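Hydrolase (Bacteroides thetaiotaomicron, PDB 2OBB) probably acts as a magnesium-dependent hydrolase of the HAD-like superfamily. Local coordinates at the interface of chains A and B. Sequence-based numbering; all coordinates share one arbitrary frame. Chains: chain A/B, Hypothetical protein.

Contact 1: the interface of chains A and B. Residues chain A 72-74, 78, 85-87, 89; chain B 87.
B:Arg87 reaches over from its own chain into a pocket lined by A:Glu78, A:Phe85, A:Ser86 and A:Arg87, a worked example of how one guanidinium can unite two copies of a protein. The protein has the DXDGT signature of HAD-like hydrolases; this contact lies among loops of a two-fold symmetric interface in the deposited assembly, which may or may not be the biological dimer.

The hydrogen bonds use all three nitrogens of the guanidinium. NE of B:Arg87 gives a nearly straight bond (177° at H) to the backbone O of A:Arg87 at 2.8 Å, with the acceptor in the guanidinium plane. The two-fold returns the same bond from A:Arg87 NE to B:Arg87 O, and between them the two side chains slide past each other in opposite directions, CG to CG at 3.8 Å. With CG anti to the backbone N (chi1 -168°) and the chain extended as far as NE, B:Arg87 carries its head well into the other subunit. There NH2 takes the carbonyl O of A:Ser86 at 2.7 Å, though that oxygen lies far out of the guanidinium plane and the bond is bent.

Charge pairing adds to this. NH1 bonds and salt-bridges to OE2 of the A:Glu78 carboxylate at 3.0 Å; on the opposite face of that carboxylate the backbone N of A:Asp74 binds the same oxygen at 2.7 Å, holding it in position. A:Asp74 OD2 makes a longer salt bridge to NH2, at 3.9 Å.

Apolar contacts flank the plane. The ring edge of A:Phe85 lies over one face, CE1 3.7 Å from CZ of B:Arg87, with the two planes inclined by 42°, while A:Leu89 CD2 approaches the opposite face near its rim. A leucine in place of B:Arg87 would probably leave the carboxylate of A:Glu78 without its cationic mate and the carbonyls of A:Ser86 and A:Arg87 without these donors.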
loop_
_atom_site.group_PDB
_atom_site.type_symbol
_atom_site.label_atom_id
_atom_site.label_comp_id
_atom_site.label_asym_id
_atom_site.label_seq_id
_atom_site.Cartn_x
_atom_site.Cartn_y
_atom_site.Cartn_z
ATOM N N ASN A 72 -2.651 12.047 5.250
ATOM C CA ASN A 72 -3.748 11.115 5.491
ATOM C C ASN A 72 -5.065 11.673 4.976
ATOM O O ASN A 72 -6.146 11.344 5.489
ATOM C CB ASN A 72 -3.836 10.724 6.977
ATOM C CG ASN A 72 -2.579 10.015 7.474
ATOM O OD1 ASN A 72 -1.783 9.500 6.679
ATOM N ND2 ASN A 72 -2.389 9.993 8.789
ATOM N N LYS A 73 -4.964 12.547 3.988
ATOM C CA LYS A 73 -6.139 12.988 3.259
ATOM C C LYS A 73 -5.783 12.964 1.786
ATOM O O LYS A 73 -4.590 12.917 1.422
ATOM C CB LYS A 73 -6.530 14.413 3.642
ATOM C CG LYS A 73 -6.647 14.730 5.123
ATOM C CD LYS A 73 -7.113 16.179 5.266
ATOM C CE LYS A 73 -7.009 16.683 6.685
ATOM N NZ LYS A 73 -7.449 15.602 7.603
ATOM N N ASP A 74 -6.814 12.995 0.950
ATOM C CA ASP A 74 -6.633 13.046 -0.498
ATOM C C ASP A 74 -6.288 14.446 -0.967
ATOM O O ASP A 74 -5.721 14.628 -2.051
ATOM C CB ASP A 74 -7.874 12.507 -1.231
ATOM C CG ASP A 74 -7.822 11.005 -1.393
ATOM O OD1 ASP A 74 -6.707 10.484 -1.617
ATOM O OD2 ASP A 74 -8.871 10.339 -1.269
ATOM N N GLU A 78 -9.941 17.962 3.235
ATOM C CA GLU A 78 -11.014 16.968 3.047
ATOM C C GLU A 78 -12.185 17.100 4.030
ATOM O O GLU A 78 -11.990 17.254 5.241
ATOM C CB GLU A 78 -10.461 15.545 3.105
ATOM C CG GLU A 78 -9.844 15.056 1.809
ATOM C CD GLU A 78 -10.200 13.619 1.510
ATOM O OE1 GLU A 78 -11.326 13.385 0.995
ATOM O OE2 GLU A 78 -9.355 12.732 1.778
ATOM N N PHE A 85 -15.675 10.953 -0.720
ATOM C CA PHE A 85 -14.838 10.226 0.238
ATOM C C PHE A 85 -14.652 8.745 -0.059
ATOM O O PHE A 85 -15.558 8.070 -0.573
ATOM C CB PHE A 85 -15.447 10.375 1.648
ATOM C CG PHE A 85 -14.467 10.142 2.783
ATOM C CD1 PHE A 85 -13.502 11.101 3.109
ATOM C CD2 PHE A 85 -14.530 8.984 3.552
ATOM C CE1 PHE A 85 -12.604 10.900 4.169
ATOM C CE2 PHE A 85 -13.626 8.781 4.617
ATOM C CZ PHE A 85 -12.664 9.742 4.915
ATOM N N SER A 86 -13.449 8.275 0.262
ATOM C CA SER A 86 -13.168 6.863 0.522
ATOM C C SER A 86 -12.129 6.817 1.659
ATOM O O SER A 86 -11.298 7.715 1.774
ATOM C CB SER A 86 -12.639 6.171 -0.740
ATOM O OG SER A 86 -11.362 6.686 -1.128
ATOM N N ARG A 87 -12.173 5.798 2.502
ATOM C CA ARG A 87 -11.190 5.702 3.572
ATOM C C ARG A 87 -9.759 5.509 3.036
ATOM O O ARG A 87 -8.817 6.152 3.509
ATOM C CB ARG A 87 -11.572 4.594 4.548
ATOM C CG ARG A 87 -10.779 4.636 5.816
ATOM C CD ARG A 87 -11.266 3.604 6.797
ATOM N NE ARG A 87 -10.204 3.294 7.746
ATOM C CZ ARG A 87 -10.351 2.569 8.844
ATOM N NH1 ARG A 87 -11.513 2.050 9.157
ATOM N NH2 ARG A 87 -9.313 2.359 9.633
ATOM N N LEU A 89 -6.798 6.154 0.503
ATOM C CA LEU A 89 -6.385 7.233 -0.395
ATOM C C LEU A 89 -6.574 6.875 -1.860
ATOM O O LEU A 89 -6.444 5.704 -2.252
ATOM C CB LEU A 89 -4.914 7.575 -0.204
ATOM C CG LEU A 89 -4.504 8.234 1.104
ATOM C CD1 LEU A 89 -3.081 8.728 0.979
ATOM C CD2 LEU A 89 -5.462 9.352 1.529
ATOM N N ARG B 87 -7.045 6.324 9.921
ATOM C CA ARG B 87 -7.641 6.175 8.601
ATOM C C ARG B 87 -6.979 5.048 7.785
ATOM O O ARG B 87 -7.667 4.245 7.147
ATOM C CB ARG B 87 -7.605 7.501 7.849
ATOM C CG ARG B 87 -8.457 7.496 6.619
ATOM C CD ARG B 87 -8.487 8.855 5.972
ATOM N NE ARG B 87 -8.840 8.717 4.565
ATOM C CZ ARG B 87 -9.133 9.720 3.751
ATOM N NH1 ARG B 87 -9.113 10.960 4.177
ATOM N NH2 ARG B 87 -9.443 9.471 2.492
#

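Contact 2: the interface of chains A and B. Residues chain A 92-94, 99; chain B 96, 98-100.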
loop_
_atom_site.group_PDB
_atom_site.type_symbol
_atom_site.label_atom_id
_atom_site.label_comp_id
_atom_site.label_asym_id
_atom_site.label_seq_id
_atom_site.Cartn_x
_atom_site.Cartn_y
_atom_site.Cartn_z
ATOM N N ASP A 92 -1.975 7.426 -6.797
ATOM C CA ASP A 92 -1.598 6.617 -7.982
ATOM C C ASP A 92 -0.528 5.546 -7.668
ATOM O O ASP A 92 -0.338 4.568 -8.429
ATOM C CB ASP A 92 -1.067 7.548 -9.087
ATOM C CG ASP A 92 -2.125 8.530 -9.577
ATOM O OD1 ASP A 92 -3.230 8.062 -9.924
ATOM O OD2 ASP A 92 -1.859 9.753 -9.571
ATOM N N LEU A 93 0.185 5.769 -6.568
ATOM C CA LEU A 93 1.306 4.942 -6.165
ATOM C C LEU A 93 1.397 4.899 -4.634
ATOM O O LEU A 93 1.102 5.907 -3.966
ATOM C CB LEU A 93 2.594 5.532 -6.710
ATOM C CG LEU A 93 3.776 4.583 -6.902
ATOM C CD1 LEU A 93 3.561 3.780 -8.218
ATOM C CD2 LEU A 93 5.082 5.364 -6.921
ATOM N N PHE A 94 1.814 3.743 -4.100
ATOM C CA PHE A 94 2.029 3.575 -2.681
ATOM C C PHE A 94 3.476 3.132 -2.407
ATOM O O PHE A 94 3.966 2.156 -2.962
ATOM C CB PHE A 94 1.038 2.557 -2.112
ATOM C CG PHE A 94 -0.400 2.994 -2.186
ATOM C CD1 PHE A 94 -1.152 2.779 -3.336
ATOM C CD2 PHE A 94 -0.991 3.639 -1.114
ATOM C CE1 PHE A 94 -2.503 3.170 -3.404
ATOM C CE2 PHE A 94 -2.360 4.042 -1.159
ATOM C CZ PHE A 94 -3.112 3.801 -2.296
ATOM N N ASN A 99 4.490 -3.143 1.962
ATOM C CA ASN A 99 4.120 -3.689 0.654
ATOM C C ASN A 99 4.691 -5.073 0.478
ATOM O O ASN A 99 5.846 -5.346 0.834
ATOM C CB ASN A 99 4.591 -2.757 -0.465
ATOM C CG ASN A 99 3.768 -1.466 -0.532
ATOM O OD1 ASN A 99 2.758 -1.335 0.141
ATOM N ND2 ASN A 99 4.212 -0.527 -1.316
ATOM N N ASP B 96 -1.246 -4.608 -3.462
ATOM C CA ASP B 96 -1.881 -3.540 -4.218
ATOM C C ASP B 96 -1.176 -3.343 -5.569
ATOM O O ASP B 96 0.060 -3.242 -5.640
ATOM C CB ASP B 96 -1.776 -2.275 -3.396
ATOM C CG ASP B 96 -2.808 -1.251 -3.769
ATOM O OD1 ASP B 96 -2.917 -1.016 -4.994
ATOM O OD2 ASP B 96 -3.426 -0.636 -2.820
ATOM N N ARG B 98 -0.937 -0.865 -7.232
ATOM C CA ARG B 98 -0.314 0.469 -7.270
ATOM C C ARG B 98 0.854 0.618 -6.306
ATOM O O ARG B 98 1.401 1.694 -6.154
ATOM C CB ARG B 98 -1.321 1.577 -7.037
ATOM C CG ARG B 98 -2.401 1.587 -8.112
ATOM C CD ARG B 98 -3.355 2.744 -7.869
ATOM N NE ARG B 98 -4.543 2.669 -8.707
ATOM C CZ ARG B 98 -5.326 3.707 -8.990
ATOM N NH1 ARG B 98 -5.065 4.928 -8.508
ATOM N NH2 ARG B 98 -6.368 3.520 -9.770
ATOM N N ASN B 99 1.242 -0.472 -5.667
ATOM C CA ASN B 99 2.515 -0.497 -4.944
ATOM C C ASN B 99 3.660 -0.194 -5.877
ATOM O O ASN B 99 3.714 -0.683 -7.014
ATOM C CB ASN B 99 2.713 -1.849 -4.256
ATOM C CG ASN B 99 1.780 -2.033 -3.054
ATOM O OD1 ASN B 99 1.108 -1.102 -2.639
ATOM N ND2 ASN B 99 1.731 -3.221 -2.526
ATOM N N VAL B 100 4.580 0.646 -5.425
ATOM C CA VAL B 100 5.720 0.961 -6.270
ATOM C C VAL B 100 6.435 -0.339 -6.706
ATOM O O VAL B 100 6.548 -1.264 -5.917
ATOM C CB VAL B 100 6.670 1.996 -5.609
ATOM C CG1 VAL B 100 7.413 1.397 -4.432
ATOM C CG2 VAL B 100 7.629 2.557 -6.637
HETATM O O HOH W 1 0.334 -0.210 -0.216
HETATM O O HOH W 2 6.441 -1.768 -3.271
#
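Two backbone hydrogen bonds join A:Phe94 to the segment B:Arg98 to B:Val100, showing how a short parallel beta bridge can join two subunits through main-chain bonds, with side chains gathered round it. The N of A:Phe94, in strand 93-95, donates to B:Arg98 O at 2.9 Å, and its O accepts from B:Val100 N at 3.0 Å; A:Phe94 is thereby bridged to B:Asn99. The assembly is two-fold symmetric, though it may not be the biological dimer.

The side chain of B:Arg98 can be followed outward from this bridge. Its CB meets the edge of the A:Phe94 ring, in the ring plane, 3.9 Å from CD1, and also approaches the backbone O of A:Asp92. CG and CD continue past that same oxygen, CD at 3.6 Å. The chain is extended from CG to NE, with CG anti to the carbonyl carbon (chi1 -61°), which lays its methylenes alongside the backbone of A:Asp92. At the tip NH1 forms a long salt bridge to OD1 of the A:Asp92 carboxylate, at 3.9 Å, the two flat groups turned only 22° apart. Behind the start of this chain, the B:Asp96 carboxylate accepts from B:Arg98 N and so helps to position the residue whose carbonyl receives A:Phe94.

On the other side of the bridge, A:Leu93 presses its methyl CD2 against CG2 of B:Val100, a small apolar contact beside the main-chain bonds. Near the symmetry axis the amides of A:Asn99 and B:Asn99 stack face to face, arriving from opposite directions with planes 16° apart. Their carbonyl oxygens come close together, and a water shared between the two OD1 atoms probably eases their mutual repulsion. A second water links A:Asn99 ND2 to the backbone O of B:Val100, while the first lies 2.7 Å from OD1 of A:Asn99 and equally far from OD1 of B:Asn99.

The centres of the C-alpha atoms of contact 1 and contact 2 lie about 16 Å apart on the same two-fold interface. They share no residue, but are close in sequence: A:Leu89 of contact 1 comes three positions before A:Asp92 of contact 2. The stretch from Phe85 to Val100 takes part in both: at contact 1 it helps to receive the partner's arginine, together with residues from 72 to 78, and at contact 2 it pairs by its strand edge. Each has a twin by symmetry. Contact 2 also adjoins Asp97, a magnesium ligand, so pairing there may help to order the metal-binding loop, if this dimer forms in solution.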